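Local coordinates for protein oxidoreductase, Gfo/Idh/MocA family (Vibrio cholerae, PDB 1XEA) that probably catalyses an NAD(P)-dependent oxidation or reduction, as expected of a Gfo/Idh/MocA family oxidoreductase with an N-terminal Rossmann fold, its substrate being unassigned, at residues G158-H170 with H296-Q308. Numbering follows the deposited sequence.
Sequences GDIRTFVFDDFIH and HQLAEAICQQITQ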
loop_
_atom_site.group_PDB
_atom_site.type_symbol
_atom_site.label_atom_id
_atom_site.label_comp_id
_atom_site.label_asym_id
_atom_site.label_seq_id
_atom_site.Cartn_x
_atom_site.Cartn_y
_atom_site.Cartn_z
ATOM N N GLY A 158 19.410 12.661 20.708
ATOM C CA GLY A 158 20.485 12.260 21.601
ATOM C C GLY A 158 21.774 13.009 21.327
ATOM O O GLY A 158 21.819 13.866 20.450
ATOM N N ASP A 159 22.827 12.681 22.068
ATOM C CA ASP A 159 24.110 13.349 21.895
ATOM C C ASP A 159 24.833 12.858 20.649
ATOM O O ASP A 159 24.809 11.674 20.321
ATOM C CB ASP A 159 25.005 13.091 23.095
ATOM C CG ASP A 159 25.489 11.670 23.137
ATOM O OD1 ASP A 159 24.616 10.771 23.226
ATOM O OD2 ASP A 159 26.727 11.451 23.068
ATOM N N ILE A 160 25.510 13.785 19.985
ATOM C CA ILE A 160 26.258 13.491 18.777
ATOM C C ILE A 160 26.930 12.133 18.785
ATOM O O ILE A 160 26.659 11.304 17.923
ATOM C CB ILE A 160 27.319 14.551 18.541
ATOM C CG1 ILE A 160 26.645 15.926 18.523
ATOM C CG2 ILE A 160 28.058 14.266 17.241
ATOM C CD1 ILE A 160 27.603 17.069 18.393
ATOM N N ARG A 161 27.800 11.903 19.758
ATOM C CA ARG A 161 28.516 10.640 19.848
ATOM C C ARG A 161 27.626 9.418 19.732
ATOM O O ARG A 161 27.698 8.693 18.745
ATOM C CB ARG A 161 29.287 10.574 21.159
ATOM C CG ARG A 161 30.564 11.391 21.155
ATOM C CD ARG A 161 31.699 10.611 20.550
ATOM N NE ARG A 161 32.545 11.463 19.734
ATOM C CZ ARG A 161 33.688 11.067 19.191
ATOM N NH1 ARG A 161 34.123 9.827 19.387
ATOM N NH2 ARG A 161 34.387 11.908 18.438
ATOM N N THR A 162 26.802 9.178 20.743
ATOM C CA THR A 162 25.929 8.017 20.734
ATOM C C THR A 162 25.152 7.901 19.436
ATOM O O THR A 162 25.138 6.852 18.796
ATOM C CB THR A 162 24.922 8.078 21.879
ATOM O OG1 THR A 162 25.621 8.240 23.117
ATOM C CG2 THR A 162 24.107 6.796 21.929
ATOM N N PHE A 163 24.493 8.990 19.067
ATOM C CA PHE A 163 23.697 9.048 17.850
ATOM C C PHE A 163 24.480 8.514 16.654
ATOM O O PHE A 163 23.968 7.706 15.891
ATOM C CB PHE A 163 23.282 10.499 17.606
ATOM C CG PHE A 163 22.355 10.700 16.437
ATOM C CD1 PHE A 163 21.047 11.122 16.647
ATOM C CD2 PHE A 163 22.819 10.605 15.133
ATOM C CE1 PHE A 163 20.223 11.455 15.583
ATOM C CE2 PHE A 163 21.995 10.938 14.064
ATOM C CZ PHE A 163 20.697 11.369 14.295
ATOM N N VAL A 164 25.723 8.953 16.498
ATOM C CA VAL A 164 26.514 8.510 15.368
ATOM C C VAL A 164 27.125 7.131 15.512
ATOM O O VAL A 164 26.889 6.258 14.682
ATOM C CB VAL A 164 27.646 9.498 15.043
ATOM C CG1 VAL A 164 28.438 9.010 13.840
ATOM C CG2 VAL A 164 27.069 10.873 14.753
ATOM N N PHE A 165 27.912 6.912 16.552
ATOM C CA PHE A 165 28.541 5.611 16.698
ATOM C C PHE A 165 27.614 4.450 17.022
ATOM O O PHE A 165 27.869 3.323 16.603
ATOM C CB PHE A 165 29.673 5.678 17.723
ATOM C CG PHE A 165 30.966 6.176 17.151
ATOM C CD1 PHE A 165 31.168 7.531 16.920
ATOM C CD2 PHE A 165 31.971 5.286 16.808
ATOM C CE1 PHE A 165 32.352 7.990 16.351
ATOM C CE2 PHE A 165 33.155 5.739 16.240
ATOM C CZ PHE A 165 33.342 7.093 16.014
ATOM N N ASP A 166 26.532 4.703 17.742
ATOM C CA ASP A 166 25.639 3.606 18.088
ATOM C C ASP A 166 24.377 3.485 17.237
ATOM O O ASP A 166 23.574 2.573 17.439
ATOM C CB ASP A 166 25.256 3.697 19.566
ATOM C CG ASP A 166 26.464 3.661 20.475
ATOM O OD1 ASP A 166 27.207 2.648 20.455
ATOM O OD2 ASP A 166 26.677 4.649 21.212
ATOM N N ASP A 167 24.208 4.379 16.269
ATOM C CA ASP A 167 23.008 4.338 15.448
ATOM C C ASP A 167 23.258 4.647 13.980
ATOM O O ASP A 167 23.221 3.749 13.136
ATOM C CB ASP A 167 21.988 5.319 16.022
ATOM C CG ASP A 167 20.571 4.827 15.885
ATOM O OD1 ASP A 167 20.377 3.676 15.446
ATOM O OD2 ASP A 167 19.644 5.589 16.226
ATOM N N PHE A 168 23.514 5.922 13.691
ATOM C CA PHE A 168 23.755 6.400 12.333
ATOM C C PHE A 168 24.750 5.534 11.579
ATOM O O PHE A 168 24.717 5.440 10.352
ATOM C CB PHE A 168 24.267 7.838 12.366
ATOM C CG PHE A 168 24.321 8.481 11.023
ATOM C CD1 PHE A 168 23.147 8.784 10.340
ATOM C CD2 PHE A 168 25.545 8.780 10.426
ATOM C CE1 PHE A 168 23.185 9.378 9.077
ATOM C CE2 PHE A 168 25.599 9.375 9.161
ATOM C CZ PHE A 168 24.415 9.677 8.479
ATOM N N ILE A 169 25.641 4.894 12.323
ATOM C CA ILE A 169 26.644 4.043 11.707
ATOM C C ILE A 169 25.976 2.927 10.916
ATOM O O ILE A 169 26.561 2.395 9.987
ATOM C CB ILE A 169 27.585 3.446 12.769
ATOM C CG1 ILE A 169 28.853 2.923 12.093
ATOM C CG2 ILE A 169 26.880 2.333 13.523
ATOM C CD1 ILE A 169 30.020 2.820 13.027
ATOM N N HIS A 170 24.751 2.576 11.288
ATOM C CA HIS A 170 24.047 1.534 10.575
ATOM C C HIS A 170 23.807 1.980 9.140
ATOM O O HIS A 170 24.358 1.406 8.206
ATOM C CB HIS A 170 22.719 1.215 11.244
ATOM C CG HIS A 170 22.802 0.120 12.257
ATOM N ND1 HIS A 170 23.394 -1.095 11.989
ATOM C CD2 HIS A 170 22.377 0.055 13.541
ATOM C CE1 HIS A 170 23.334 -1.859 13.063
ATOM N NE2 HIS A 170 22.722 -1.185 14.021
ATOM N N HIS A 296 34.104 3.577 10.365
ATOM C CA HIS A 296 34.346 4.118 11.683
ATOM C C HIS A 296 35.154 5.399 11.554
ATOM O O HIS A 296 34.973 6.327 12.333
ATOM C CB HIS A 296 35.074 3.112 12.574
ATOM C CG HIS A 296 34.230 1.945 12.979
ATOM N ND1 HIS A 296 34.040 0.849 12.167
ATOM C CD2 HIS A 296 33.512 1.712 14.102
ATOM C CE1 HIS A 296 33.243 -0.012 12.775
ATOM N NE2 HIS A 296 32.909 0.488 13.950
ATOM N N GLN A 297 36.035 5.474 10.568
ATOM C CA GLN A 297 36.811 6.689 10.418
ATOM C C GLN A 297 35.874 7.810 9.984
ATOM O O GLN A 297 36.012 8.950 10.425
ATOM C CB GLN A 297 37.940 6.483 9.403
ATOM C CG GLN A 297 38.985 5.455 9.869
ATOM C CD GLN A 297 40.075 5.180 8.833
ATOM O OE1 GLN A 297 39.796 5.008 7.642
ATOM N NE2 GLN A 297 41.320 5.113 9.291
ATOM N N LEU A 298 34.905 7.478 9.133
ATOM C CA LEU A 298 33.931 8.458 8.657
ATOM C C LEU A 298 33.042 8.931 9.818
ATOM O O LEU A 298 32.745 10.120 9.947
ATOM C CB LEU A 298 33.050 7.847 7.569
ATOM C CG LEU A 298 32.659 8.737 6.380
ATOM C CD1 LEU A 298 31.353 8.206 5.829
ATOM C CD2 LEU A 298 32.528 10.195 6.776
ATOM N N ALA A 299 32.612 7.990 10.654
ATOM C CA ALA A 299 31.781 8.326 11.793
ATOM C C ALA A 299 32.535 9.309 12.681
ATOM O O ALA A 299 31.961 10.271 13.190
ATOM C CB ALA A 299 31.431 7.075 12.575
ATOM N N GLU A 300 33.828 9.062 12.866
ATOM C CA GLU A 300 34.664 9.935 13.681
ATOM C C GLU A 300 34.616 11.342 13.111
ATOM O O GLU A 300 34.317 12.304 13.823
ATOM C CB GLU A 300 36.109 9.437 13.672
ATOM C CG GLU A 300 36.575 8.867 15.002
ATOM C CD GLU A 300 36.527 9.895 16.112
ATOM O OE1 GLU A 300 37.137 10.975 15.945
ATOM O OE2 GLU A 300 35.883 9.618 17.150
ATOM N N ALA A 301 34.911 11.438 11.816
ATOM C CA ALA A 301 34.923 12.702 11.094
ATOM C C ALA A 301 33.609 13.441 11.265
ATOM O O ALA A 301 33.587 14.635 11.564
ATOM C CB ALA A 301 35.182 12.448 9.631
ATOM N N ILE A 302 32.507 12.725 11.082
ATOM C CA ILE A 302 31.191 13.331 11.210
ATOM C C ILE A 302 30.981 13.928 12.598
ATOM O O ILE A 302 30.532 15.069 12.729
ATOM C CB ILE A 302 30.080 12.300 10.894
ATOM C CG1 ILE A 302 30.200 11.871 9.424
ATOM C CG2 ILE A 302 28.710 12.897 11.184
ATOM C CD1 ILE A 302 29.306 10.722 9.015
ATOM N N CYS A 303 31.329 13.162 13.630
ATOM C CA CYS A 303 31.178 13.615 15.015
ATOM C C CYS A 303 31.922 14.905 15.300
ATOM O O CYS A 303 31.390 15.818 15.931
ATOM C CB CYS A 303 31.678 12.541 15.975
ATOM S SG CYS A 303 30.473 11.280 16.329
ATOM N N GLN A 304 33.165 14.965 14.839
ATOM C CA GLN A 304 33.991 16.135 15.050
ATOM C C GLN A 304 33.461 17.380 14.374
ATOM O O GLN A 304 33.200 18.374 15.045
ATOM C CB GLN A 304 35.416 15.855 14.602
ATOM C CG GLN A 304 36.168 15.046 15.641
ATOM C CD GLN A 304 37.563 14.694 15.203
ATOM O OE1 GLN A 304 38.354 15.569 14.857
ATOM N NE2 GLN A 304 37.880 13.407 15.217
ATOM N N GLN A 305 33.286 17.343 13.060
ATOM C CA GLN A 305 32.787 18.522 12.381
ATOM C C GLN A 305 31.517 19.083 13.036
ATOM O O GLN A 305 31.317 20.297 13.057
ATOM C CB GLN A 305 32.538 18.226 10.904
ATOM C CG GLN A 305 32.242 19.479 10.105
ATOM C CD GLN A 305 32.120 19.211 8.611
ATOM O OE1 GLN A 305 31.340 18.358 8.185
ATOM N NE2 GLN A 305 32.885 19.950 7.806
ATOM N N ILE A 306 30.666 18.213 13.580
ATOM C CA ILE A 306 29.427 18.661 14.230
ATOM C C ILE A 306 29.735 19.297 15.589
ATOM O O ILE A 306 29.425 20.465 15.817
ATOM C CB ILE A 306 28.416 17.485 14.444
ATOM C CG1 ILE A 306 28.020 16.860 13.107
ATOM C CG2 ILE A 306 27.152 17.994 15.111
ATOM C CD1 ILE A 306 27.150 15.616 13.243
ATOM N N THR A 307 30.340 18.524 16.486
ATOM C CA THR A 307 30.695 19.016 17.812
ATOM C C THR A 307 31.365 20.382 17.701
ATOM O O THR A 307 31.061 21.291 18.469
ATOM C CB THR A 307 31.655 18.047 18.521
ATOM O OG1 THR A 307 31.008 16.784 18.711
ATOM C CG2 THR A 307 32.076 18.601 19.866
ATOM N N GLN A 308 32.273 20.517 16.738
ATOM C CA GLN A 308 32.979 21.771 16.506
ATOM C C GLN A 308 32.001 22.853 16.076
ATOM O O GLN A 308 31.791 23.833 16.786
ATOM C CB GLN A 308 34.022 21.608 15.403
ATOM C CG GLN A 308 34.675 22.924 14.999
ATOM C CD GLN A 308 34.868 23.062 13.493
ATOM O OE1 GLN A 308 33.908 22.971 12.720
ATOM N NE2 GLN A 308 36.110 23.299 13.072
HETATM O O HOH W 1 33.179 14.899 18.849
#
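Cys303 and Phe165 are reciprocal knobs in holes. The thiol enters among Ile160, Arg161, Val164 and Phe165, with SG 3.6 Å from Val164 CB, while the Phe165 ring sits among His296, Ala299, Glu300 and Cys303. Two sides of that ring are used. Ala299 CB makes a CH-pi contact over one face, 4.1 Å from the centroid of the Phe165 ring and displaced toward the rim. Cys303 SG lies at the ring edge in a sulfur-aromatic contact. A second CH-pi contact puts Ile169 CD1 over the His296 imidazole. With CG1 anti to the backbone N, Ile169 sends its longer branch to that face. The imidazole itself is held by Asn292 O at ND1 and Leu96 N at NE2. Ile160 CD1 packs on Ile306 CG2 and beside Thr307, the two isoleucines passing in opposite directions.

Segments 160-170 and 296-308 run roughly antiparallel, their axes 145° apart in direction and 9.6 Å at closest approach. In this two-domain enzyme, helix 160-175 lies beside the mixed sheet of the C-terminal domain, where Phe168 touches strands 196-206 and 209-216; Ile302 of the long helix 286-311 reaches Val202 there and meets the edge of the Phe168 ring. The same long helix contacts Rossmann helix 100-112 through His296 and Glu300.

Between the two segments, the polar contacts gather around Arg161 and Glu300. Arg161 NH1 forms a salt bridge with Glu300 OE2 (2.9 Å), bent to 137° at the hydrogen, and NH2 adds a weak bond to the same oxygen; guanidinium and carboxylate planes lie 52° apart. Gln304 NE2 bonds to Glu300 OE1, so both carboxylate oxygens are engaged. A water links Arg161 NH2 to Thr307 OG1.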